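Local coordinates for peroxisomal fatty acid beta-oxidation multifunctional protein MFP2 (Arabidopsis thaliana, PDB 2WTB) that hydrates long-chain enoyl-CoA and oxidises 3-hydroxyacyl-CoA of varied chain length in peroxisomal fatty acid beta-oxidation during seed germination, at residues E99-P104 with W211-V215; S90-D96 with R264-E268; T151-R156 with A254-G258. All coordinates share one frame; numbering follows the deposited sequence.

Contact 1 of 3, residues E99-P104 with W211-V215; sequences EAARKP and WVSSV
The ring of Pro-104 lies over one face of the Trp-211 indole, the two side chains crossing at about a right angle. Its CG sits 3.7 Å from the centroid of the six-membered ring of Trp-211, 16° off the ring normal, a CH-pi contact displaced toward the rim. The backbone ahead of the proline bends round the border of the same indole, and Arg-102 O meets Trp-211 CH2 at the edge, 3.6 Å away. Trp-211 gets there because its CG stands anti to the backbone N (chi1 -168°), which carries the indole over to 99-104; His-125 adds an edge-to-face ring contact from outside the pair.

At the other end Glu-99 stretches out with an extended chain and brings its carboxylate obliquely across Val-215. OE2 of Glu-99 takes a weak hydrogen bond from Val-215 N (3.3 Å, 147° at the hydrogen), while Glu-99 OE1 rests against Val-215 CG1 at 3.3 Å. The stronger partner of OE1 is Arg-153 of helix 150-158, through a salt bridge. A glutamine in place of Glu-99 would probably leave the Arg-153 guanidinium without its counter-charge.

Residues 99-104 run from the last residue of helix 88-99 to strand 105-109 of the central sheet, and 211-215 lies between helices 193-205 and 224-241; the first is a helix-to-strand connection of the crotonase-type fold.

Contact 2 of 3, residues S90-D96 with R264-E268; sequences SIDIITD and RAGLE
Ile-91 and Leu-267 slide past each other in opposite directions between helix 88-99 and helix 263-277, and with Arg-264 they contribute most of the buried surface. CG1 of Ile-91 lies 3.9 Å from Leu-267 CB. Its ethyl branch carries on to Glu-268, where Ile-91 CD1 meets the aliphatic CG at 3.7 Å, the two chains at about a right angle. The other branch, CG2, is anti to the backbone N of Ile-91 and turns to the guanidinium of Arg-264, so one isoleucine touches an apolar and two charged residues.

Leu-267 meets Thr-95 tip to tip: its CD1 is 3.5 Å from Thr-95 OG1. That hydroxyl is already engaged, donating a hydrogen bond to Ser-90 O one wide turn back and pairing with Arg-153 of helix 150-158. On the far branch Leu-267 CD2 approaches Ser-90 OG, which also holds a water at 2.7 Å; the water's second bond, to Leu-267 O, is weak.

Arg-264 reaches across with its chain extended from CG to NE and closes a two-pronged salt bridge on Asp-96. Arg-264 NH2 donates to Asp-96 OD2 at 3.2 Å (151° at the hydrogen), using the syn lone pair of OD2, and a weak bond runs from Arg-264 NH1 to Asp-96 OD1. Carboxylate and guanidinium planes are 21° apart, and the grip is uneven, with the NH2 arm the firmer.

The axes of these short helical pieces pass 10.9 Å apart at 134°, and the contact is a helix-helix packing with a leucine-isoleucine centre and a salt bridge at its margin, setting helix 263-277 against helix 88-99 of the crotonase-type fold at its pi-type turn.

Contact 3 of 3, residues T151-R156 with A254-G258; sequences TQRLPR and AIEVG
Gln-152 presses the OE1/NE2 end of its carboxamide against the backbone of Gly-258 where helix 150-158 of the crotonase-type domain crosses helix 247-260, the short axes passing 9.3 Å apart at 69°. Its OE1 comes within 3.1 Å of Gly-258 CA, and a CB there would point toward helix 150-158 and run into the same oxygen. The glycine thus permits the close approach.

The chain of Gln-152 is bent at chi2 (-55°), which folds the amide back toward the neighbouring helix. There NE2 of Gln-152 donates to Ala-254 O at 3.0 Å, with the acceptor close to the amide plane. This buried side-chain nitrogen therefore spends a hydrogen on a carbonyl that also serves its own helix. Leu-267 of helix 263-277 packs on the aliphatic part of Gln-152.

Ile-255 packs its CG1 on Thr-151, 3.8 Å from the carbonyl O and 4.1 Å from CB of that threonine; its apolar partner is Pro-155, whose CG touches Ile-255 CG2 more loosely. Pro-155 marks a kink in its helix, since its N makes no bond to the turn before.

Farther along, Arg-156 extends from CG to NE and brings Gly-258 O to the edge of its guanidinium, in plane, with NH2 of Arg-156 at 3.1 Å from that oxygen; its NH1 bonds to Lys-217 O.

Ala-254 O is gripped from opposite faces of its plane: Gly-258 N comes from one, and Gln-152 NE2 from the other, 44° out of the carbonyl plane.

Helix 150-158, one side of contact 3, also touches contacts 1 and 2. Its Arg-153 bridges them, with NH2 2.7 Å from Glu-99 OE1 of contact 1 in a salt bridge and 2.9 Å from Thr-95 OG1 of contact 2 in a probable hydrogen bond. Contacts 2 and 3 have centres about 12 Å apart and also meet where Gly-266 CA lies 3.3 Å from Gln-152 NE2; helices 247-260 and 263-277, which follow each other in the chain, serve one contact each. The predicted catalytic Glu-119 is close by: its side chain is about 6 Å from that of Thr-151, about 7 Å from that of Ser-90 and about 10 Å from that of Glu-99.

Contact 1 of 3, residues E99-P104 with W211-V215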
loop_
_atom_site.group_PDB
_atom_site.type_symbol
_atom_site.label_atom_id
_atom_site.label_comp_id
_atom_site.label_asym_id
_atom_site.label_seq_id
_atom_site.Cartn_x
_atom_site.Cartn_y
_atom_site.Cartn_z
ATOM N N GLU A 99 -4.043 32.462 13.598
ATOM C CA GLU A 99 -4.847 33.031 12.525
ATOM C C GLU A 99 -5.559 34.321 12.930
ATOM O O GLU A 99 -5.720 35.227 12.114
ATOM C CB GLU A 99 -5.860 32.007 12.015
ATOM C CG GLU A 99 -6.590 32.434 10.749
ATOM C CD GLU A 99 -7.667 31.446 10.349
ATOM O OE1 GLU A 99 -8.492 31.081 11.217
ATOM O OE2 GLU A 99 -7.687 31.034 9.170
ATOM N N ALA A 100 -5.982 34.397 14.189
ATOM C CA ALA A 100 -6.723 35.555 14.680
ATOM C C ALA A 100 -5.819 36.579 15.362
ATOM O O ALA A 100 -6.289 37.411 16.138
ATOM C CB ALA A 100 -7.836 35.112 15.627
ATOM N N ALA A 101 -4.525 36.516 15.070
ATOM C CA ALA A 101 -3.567 37.455 15.646
ATOM C C ALA A 101 -3.639 38.809 14.952
ATOM O O ALA A 101 -4.120 38.913 13.823
ATOM C CB ALA A 101 -2.155 36.893 15.563
ATOM N N ARG A 102 -3.163 39.846 15.634
ATOM C CA ARG A 102 -3.116 41.179 15.045
ATOM C C ARG A 102 -1.806 41.416 14.297
ATOM O O ARG A 102 -1.398 42.554 14.077
ATOM C CB ARG A 102 -3.354 42.257 16.103
ATOM C CG ARG A 102 -4.828 42.602 16.288
ATOM C CD ARG A 102 -5.055 43.571 17.441
ATOM N NE ARG A 102 -4.956 42.910 18.738
ATOM C CZ ARG A 102 -5.300 43.473 19.891
ATOM N NH1 ARG A 102 -5.771 44.713 19.910
ATOM N NH2 ARG A 102 -5.177 42.797 21.025
ATOM N N LYS A 103 -1.158 40.322 13.910
ATOM C CA LYS A 103 0.007 40.369 13.039
ATOM C C LYS A 103 -0.089 39.238 12.025
ATOM O O LYS A 103 -0.313 38.085 12.398
ATOM C CB LYS A 103 1.301 40.256 13.844
ATOM C CG LYS A 103 1.626 41.496 14.657
ATOM C CD LYS A 103 2.898 41.316 15.467
ATOM C CE LYS A 103 3.208 42.571 16.270
ATOM N NZ LYS A 103 4.377 42.384 17.167
ATOM N N PRO A 104 0.082 39.565 10.734
ATOM C CA PRO A 104 -0.137 38.613 9.641
ATOM C C PRO A 104 0.943 37.538 9.592
ATOM O O PRO A 104 2.102 37.811 9.895
ATOM C CB PRO A 104 -0.052 39.489 8.382
ATOM C CG PRO A 104 0.031 40.912 8.866
ATOM C CD PRO A 104 0.593 40.853 10.241
ATOM N N TRP A 211 -5.898 41.152 3.833
ATOM C CA TRP A 211 -5.641 40.406 5.057
ATOM C C TRP A 211 -6.765 39.400 5.278
ATOM O O TRP A 211 -7.720 39.678 5.997
ATOM C CB TRP A 211 -5.546 41.354 6.250
ATOM C CG TRP A 211 -5.007 40.704 7.488
ATOM C CD1 TRP A 211 -5.139 39.395 7.850
ATOM C CD2 TRP A 211 -4.266 41.337 8.539
ATOM N NE1 TRP A 211 -4.519 39.173 9.053
ATOM C CE2 TRP A 211 -3.978 40.349 9.499
ATOM C CE3 TRP A 211 -3.817 42.643 8.758
ATOM C CZ2 TRP A 211 -3.262 40.625 10.662
ATOM C CZ3 TRP A 211 -3.106 42.915 9.913
ATOM C CH2 TRP A 211 -2.835 41.910 10.851
ATOM N N VAL A 212 -6.641 38.230 4.661
ATOM C CA VAL A 212 -7.717 37.245 4.654
ATOM C C VAL A 212 -7.574 36.141 5.703
ATOM O O VAL A 212 -6.504 35.557 5.859
ATOM C CB VAL A 212 -7.832 36.578 3.269
ATOM C CG1 VAL A 212 -8.930 35.528 3.269
ATOM C CG2 VAL A 212 -8.081 37.627 2.199
ATOM N N SER A 213 -8.662 35.862 6.416
ATOM C CA SER A 213 -8.744 34.688 7.282
ATOM C C SER A 213 -9.485 33.567 6.564
ATOM O O SER A 213 -10.665 33.699 6.241
ATOM C CB SER A 213 -9.449 35.015 8.599
ATOM O OG SER A 213 -8.568 35.646 9.512
ATOM N N SER A 214 -8.786 32.465 6.323
ATOM C CA SER A 214 -9.335 31.342 5.572
ATOM C C SER A 214 -10.563 30.724 6.239
ATOM O O SER A 214 -11.491 30.282 5.561
ATOM C CB SER A 214 -8.263 30.266 5.379
ATOM O OG SER A 214 -7.019 30.846 5.027
ATOM N N VAL A 215 -10.564 30.694 7.567
ATOM C CA VAL A 215 -11.593 29.973 8.306
ATOM C C VAL A 215 -12.961 30.648 8.217
ATOM O O VAL A 215 -13.993 29.984 8.306
ATOM C CB VAL A 215 -11.201 29.778 9.787
ATOM C CG1 VAL A 215 -11.720 30.932 10.632
ATOM C CG2 VAL A 215 -11.744 28.457 10.305
#

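Contact 2 of 3, residues S90-D96 with R264-E268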
loop_
_atom_site.group_PDB
_atom_site.type_symbol
_atom_site.label_atom_id
_atom_site.label_comp_id
_atom_site.label_asym_id
_atom_site.label_seq_id
_atom_site.Cartn_x
_atom_site.Cartn_y
_atom_site.Cartn_z
ATOM N N SER A 90 -5.830 22.775 17.330
ATOM C CA SER A 90 -6.661 23.215 16.217
ATOM C C SER A 90 -7.274 24.587 16.475
ATOM O O SER A 90 -7.221 25.477 15.624
ATOM C CB SER A 90 -7.770 22.194 15.956
ATOM O OG SER A 90 -8.629 22.629 14.918
ATOM N N ILE A 91 -7.840 24.754 17.665
ATOM C CA ILE A 91 -8.613 25.947 17.982
ATOM C C ILE A 91 -7.809 27.020 18.713
ATOM O O ILE A 91 -7.683 28.145 18.231
ATOM C CB ILE A 91 -9.857 25.583 18.808
ATOM C CG1 ILE A 91 -10.703 24.555 18.054
ATOM C CG2 ILE A 91 -10.673 26.825 19.126
ATOM C CD1 ILE A 91 -11.853 24.009 18.859
ATOM N N ASP A 92 -7.266 26.674 19.875
ATOM C CA ASP A 92 -6.566 27.651 20.706
ATOM C C ASP A 92 -5.262 28.149 20.089
ATOM O O ASP A 92 -4.963 29.341 20.140
ATOM C CB ASP A 92 -6.300 27.089 22.104
ATOM C CG ASP A 92 -7.531 27.113 22.985
ATOM O OD1 ASP A 92 -7.388 26.916 24.211
ATOM O OD2 ASP A 92 -8.640 27.334 22.457
ATOM N N ILE A 93 -4.487 27.236 19.511
ATOM C CA ILE A 93 -3.180 27.588 18.964
ATOM C C ILE A 93 -3.258 28.070 17.520
ATOM O O ILE A 93 -2.848 29.186 17.205
ATOM C CB ILE A 93 -2.192 26.407 19.041
ATOM C CG1 ILE A 93 -2.046 25.933 20.487
ATOM C CG2 ILE A 93 -0.839 26.808 18.471
ATOM C CD1 ILE A 93 -1.735 27.044 21.459
ATOM N N ILE A 94 -3.783 27.222 16.646
ATOM C CA ILE A 94 -3.815 27.523 15.220
ATOM C C ILE A 94 -4.834 28.603 14.853
ATOM O O ILE A 94 -4.519 29.539 14.116
ATOM C CB ILE A 94 -4.085 26.253 14.392
ATOM C CG1 ILE A 94 -2.847 25.354 14.383
ATOM C CG2 ILE A 94 -4.479 26.613 12.976
ATOM C CD1 ILE A 94 -2.980 24.149 13.481
ATOM N N THR A 95 -6.050 28.475 15.373
ATOM C CA THR A 95 -7.145 29.364 14.988
ATOM C C THR A 95 -7.134 30.698 15.729
ATOM O O THR A 95 -7.218 31.760 15.112
ATOM C CB THR A 95 -8.508 28.684 15.191
ATOM O OG1 THR A 95 -8.592 27.529 14.347
ATOM C CG2 THR A 95 -9.641 29.639 14.849
ATOM N N ASP A 96 -7.031 30.640 17.050
ATOM C CA ASP A 96 -7.101 31.841 17.873
ATOM C C ASP A 96 -5.763 32.569 17.964
ATOM O O ASP A 96 -5.667 33.747 17.623
ATOM C CB ASP A 96 -7.615 31.497 19.273
ATOM C CG ASP A 96 -9.076 31.086 19.270
ATOM O OD1 ASP A 96 -9.768 31.364 18.266
ATOM O OD2 ASP A 96 -9.532 30.490 20.269
ATOM N N ARG A 264 -16.654 27.947 13.651
ATOM C CA ARG A 264 -16.272 27.602 15.016
ATOM C C ARG A 264 -16.960 26.335 15.514
ATOM O O ARG A 264 -16.379 25.567 16.283
ATOM C CB ARG A 264 -16.534 28.765 15.974
ATOM C CG ARG A 264 -15.944 28.542 17.352
ATOM C CD ARG A 264 -15.648 29.852 18.056
ATOM N NE ARG A 264 -14.704 29.659 19.152
ATOM C CZ ARG A 264 -13.383 29.677 19.008
ATOM N NH1 ARG A 264 -12.851 29.885 17.812
ATOM N NH2 ARG A 264 -12.597 29.490 20.059
ATOM N N ALA A 265 -18.197 26.120 15.079
ATOM C CA ALA A 265 -18.901 24.884 15.390
ATOM C C ALA A 265 -18.224 23.727 14.668
ATOM O O ALA A 265 -18.049 22.645 15.228
ATOM C CB ALA A 265 -20.366 24.983 14.983
ATOM N N GLY A 266 -17.837 23.969 13.420
ATOM C CA GLY A 266 -17.174 22.960 12.618
ATOM C C GLY A 266 -15.898 22.453 13.259
ATOM O O GLY A 266 -15.629 21.254 13.256
ATOM N N LEU A 267 -15.109 23.370 13.811
ATOM C CA LEU A 267 -13.849 23.005 14.448
ATOM C C LEU A 267 -14.071 22.016 15.586
ATOM O O LEU A 267 -13.533 20.911 15.573
ATOM C CB LEU A 267 -13.117 24.249 14.961
ATOM C CG LEU A 267 -12.550 25.184 13.889
ATOM C CD1 LEU A 267 -11.842 26.371 14.522
ATOM C CD2 LEU A 267 -11.606 24.429 12.971
ATOM N N GLU A 268 -14.872 22.418 16.565
ATOM C CA GLU A 268 -15.155 21.570 17.714
ATOM C C GLU A 268 -15.731 20.218 17.293
ATOM O O GLU A 268 -15.511 19.206 17.960
ATOM C CB GLU A 268 -16.092 22.290 18.685
ATOM C CG GLU A 268 -15.472 23.539 19.292
ATOM C CD GLU A 268 -16.478 24.409 20.019
ATOM O OE1 GLU A 268 -17.677 24.052 20.040
ATOM O OE2 GLU A 268 -16.067 25.453 20.568
HETATM O O HOH W 1 -10.269 20.567 14.418
#

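Contact 3 of 3, residues T151-R156 with A254-G258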
loop_
_atom_site.group_PDB
_atom_site.type_symbol
_atom_site.label_atom_id
_atom_site.label_comp_id
_atom_site.label_asym_id
_atom_site.label_seq_id
_atom_site.Cartn_x
_atom_site.Cartn_y
_atom_site.Cartn_z
ATOM N N THR A 151 -10.719 20.211 7.730
ATOM C CA THR A 151 -12.109 19.978 7.357
ATOM C C THR A 151 -12.855 21.294 7.144
ATOM O O THR A 151 -13.952 21.307 6.589
ATOM C CB THR A 151 -12.857 19.146 8.418
ATOM O OG1 THR A 151 -12.595 19.681 9.722
ATOM C CG2 THR A 151 -12.406 17.694 8.373
ATOM N N GLN A 152 -12.255 22.396 7.585
ATOM C CA GLN A 152 -12.885 23.711 7.480
ATOM C C GLN A 152 -12.236 24.594 6.415
ATOM O O GLN A 152 -12.915 25.125 5.535
ATOM C CB GLN A 152 -12.844 24.433 8.830
ATOM C CG GLN A 152 -13.544 23.689 9.948
ATOM C CD GLN A 152 -14.980 23.358 9.603
ATOM O OE1 GLN A 152 -15.700 24.180 9.031
ATOM N NE2 GLN A 152 -15.402 22.148 9.942
ATOM N N ARG A 153 -10.918 24.745 6.497
ATOM C CA ARG A 153 -10.210 25.696 5.650
ATOM C C ARG A 153 -10.045 25.241 4.201
ATOM O O ARG A 153 -10.051 26.063 3.286
ATOM C CB ARG A 153 -8.861 26.063 6.272
ATOM C CG ARG A 153 -9.002 26.754 7.616
ATOM C CD ARG A 153 -7.680 27.286 8.145
ATOM N NE ARG A 153 -7.889 28.083 9.351
ATOM C CZ ARG A 153 -7.946 27.582 10.582
ATOM N NH1 ARG A 153 -7.799 26.277 10.782
ATOM N NH2 ARG A 153 -8.149 28.388 11.616
ATOM N N LEU A 154 -9.911 23.936 3.986
ATOM C CA LEU A 154 -9.731 23.416 2.630
ATOM C C LEU A 154 -10.913 23.742 1.712
ATOM O O LEU A 154 -10.725 24.326 0.646
ATOM C CB LEU A 154 -9.442 21.910 2.641
ATOM C CG LEU A 154 -9.180 21.263 1.277
ATOM C CD1 LEU A 154 -8.122 22.031 0.501
ATOM C CD2 LEU A 154 -8.773 19.808 1.433
ATOM N N PRO A 155 -12.138 23.365 2.118
ATOM C CA PRO A 155 -13.298 23.697 1.284
ATOM C C PRO A 155 -13.449 25.202 1.072
ATOM O O PRO A 155 -13.921 25.625 0.019
ATOM C CB PRO A 155 -14.481 23.154 2.095
ATOM C CG PRO A 155 -13.890 22.086 2.951
ATOM C CD PRO A 155 -12.520 22.575 3.302
ATOM N N ARG A 156 -13.047 25.997 2.058
ATOM C CA ARG A 156 -13.154 27.450 1.955
ATOM C C ARG A 156 -12.086 28.073 1.050
ATOM O O ARG A 156 -12.254 29.193 0.564
ATOM C CB ARG A 156 -13.118 28.090 3.346
ATOM C CG ARG A 156 -14.341 27.771 4.182
ATOM C CD ARG A 156 -14.211 28.287 5.601
ATOM N NE ARG A 156 -15.274 27.758 6.452
ATOM C CZ ARG A 156 -16.446 28.354 6.637
ATOM N NH1 ARG A 156 -16.709 29.503 6.034
ATOM N NH2 ARG A 156 -17.355 27.800 7.427
ATOM N N ALA A 254 -18.047 16.489 10.027
ATOM C CA ALA A 254 -17.333 17.683 10.456
ATOM C C ALA A 254 -17.383 18.768 9.388
ATOM O O ALA A 254 -17.422 19.959 9.703
ATOM C CB ALA A 254 -15.887 17.344 10.798
ATOM N N ILE A 255 -17.384 18.352 8.126
ATOM C CA ILE A 255 -17.403 19.297 7.015
ATOM C C ILE A 255 -18.756 19.996 6.923
ATOM O O ILE A 255 -18.825 21.219 6.790
ATOM C CB ILE A 255 -17.067 18.607 5.672
ATOM C CG1 ILE A 255 -15.674 17.975 5.730
ATOM C CG2 ILE A 255 -17.143 19.602 4.525
ATOM C CD1 ILE A 255 -15.205 17.388 4.413
ATOM N N GLU A 256 -19.828 19.214 7.007
ATOM C CA GLU A 256 -21.181 19.751 6.925
ATOM C C GLU A 256 -21.481 20.713 8.071
ATOM O O GLU A 256 -22.009 21.804 7.852
ATOM C CB GLU A 256 -22.208 18.617 6.907
ATOM C CG GLU A 256 -23.647 19.087 6.776
ATOM C CD GLU A 256 -24.601 17.952 6.472
ATOM O OE1 GLU A 256 -25.791 18.228 6.201
ATOM O OE2 GLU A 256 -24.161 16.784 6.502
ATOM N N VAL A 257 -21.141 20.304 9.289
ATOM C CA VAL A 257 -21.358 21.138 10.464
ATOM C C VAL A 257 -20.699 22.505 10.308
ATOM O O VAL A 257 -21.304 23.535 10.606
ATOM C CB VAL A 257 -20.831 20.461 11.742
ATOM C CG1 VAL A 257 -20.953 21.399 12.933
ATOM C CG2 VAL A 257 -21.580 19.165 11.996
ATOM N N GLY A 258 -19.456 22.509 9.836
ATOM C CA GLY A 258 -18.725 23.744 9.637
ATOM C C GLY A 258 -19.391 24.659 8.628
ATOM O O GLY A 258 -19.350 25.882 8.760
#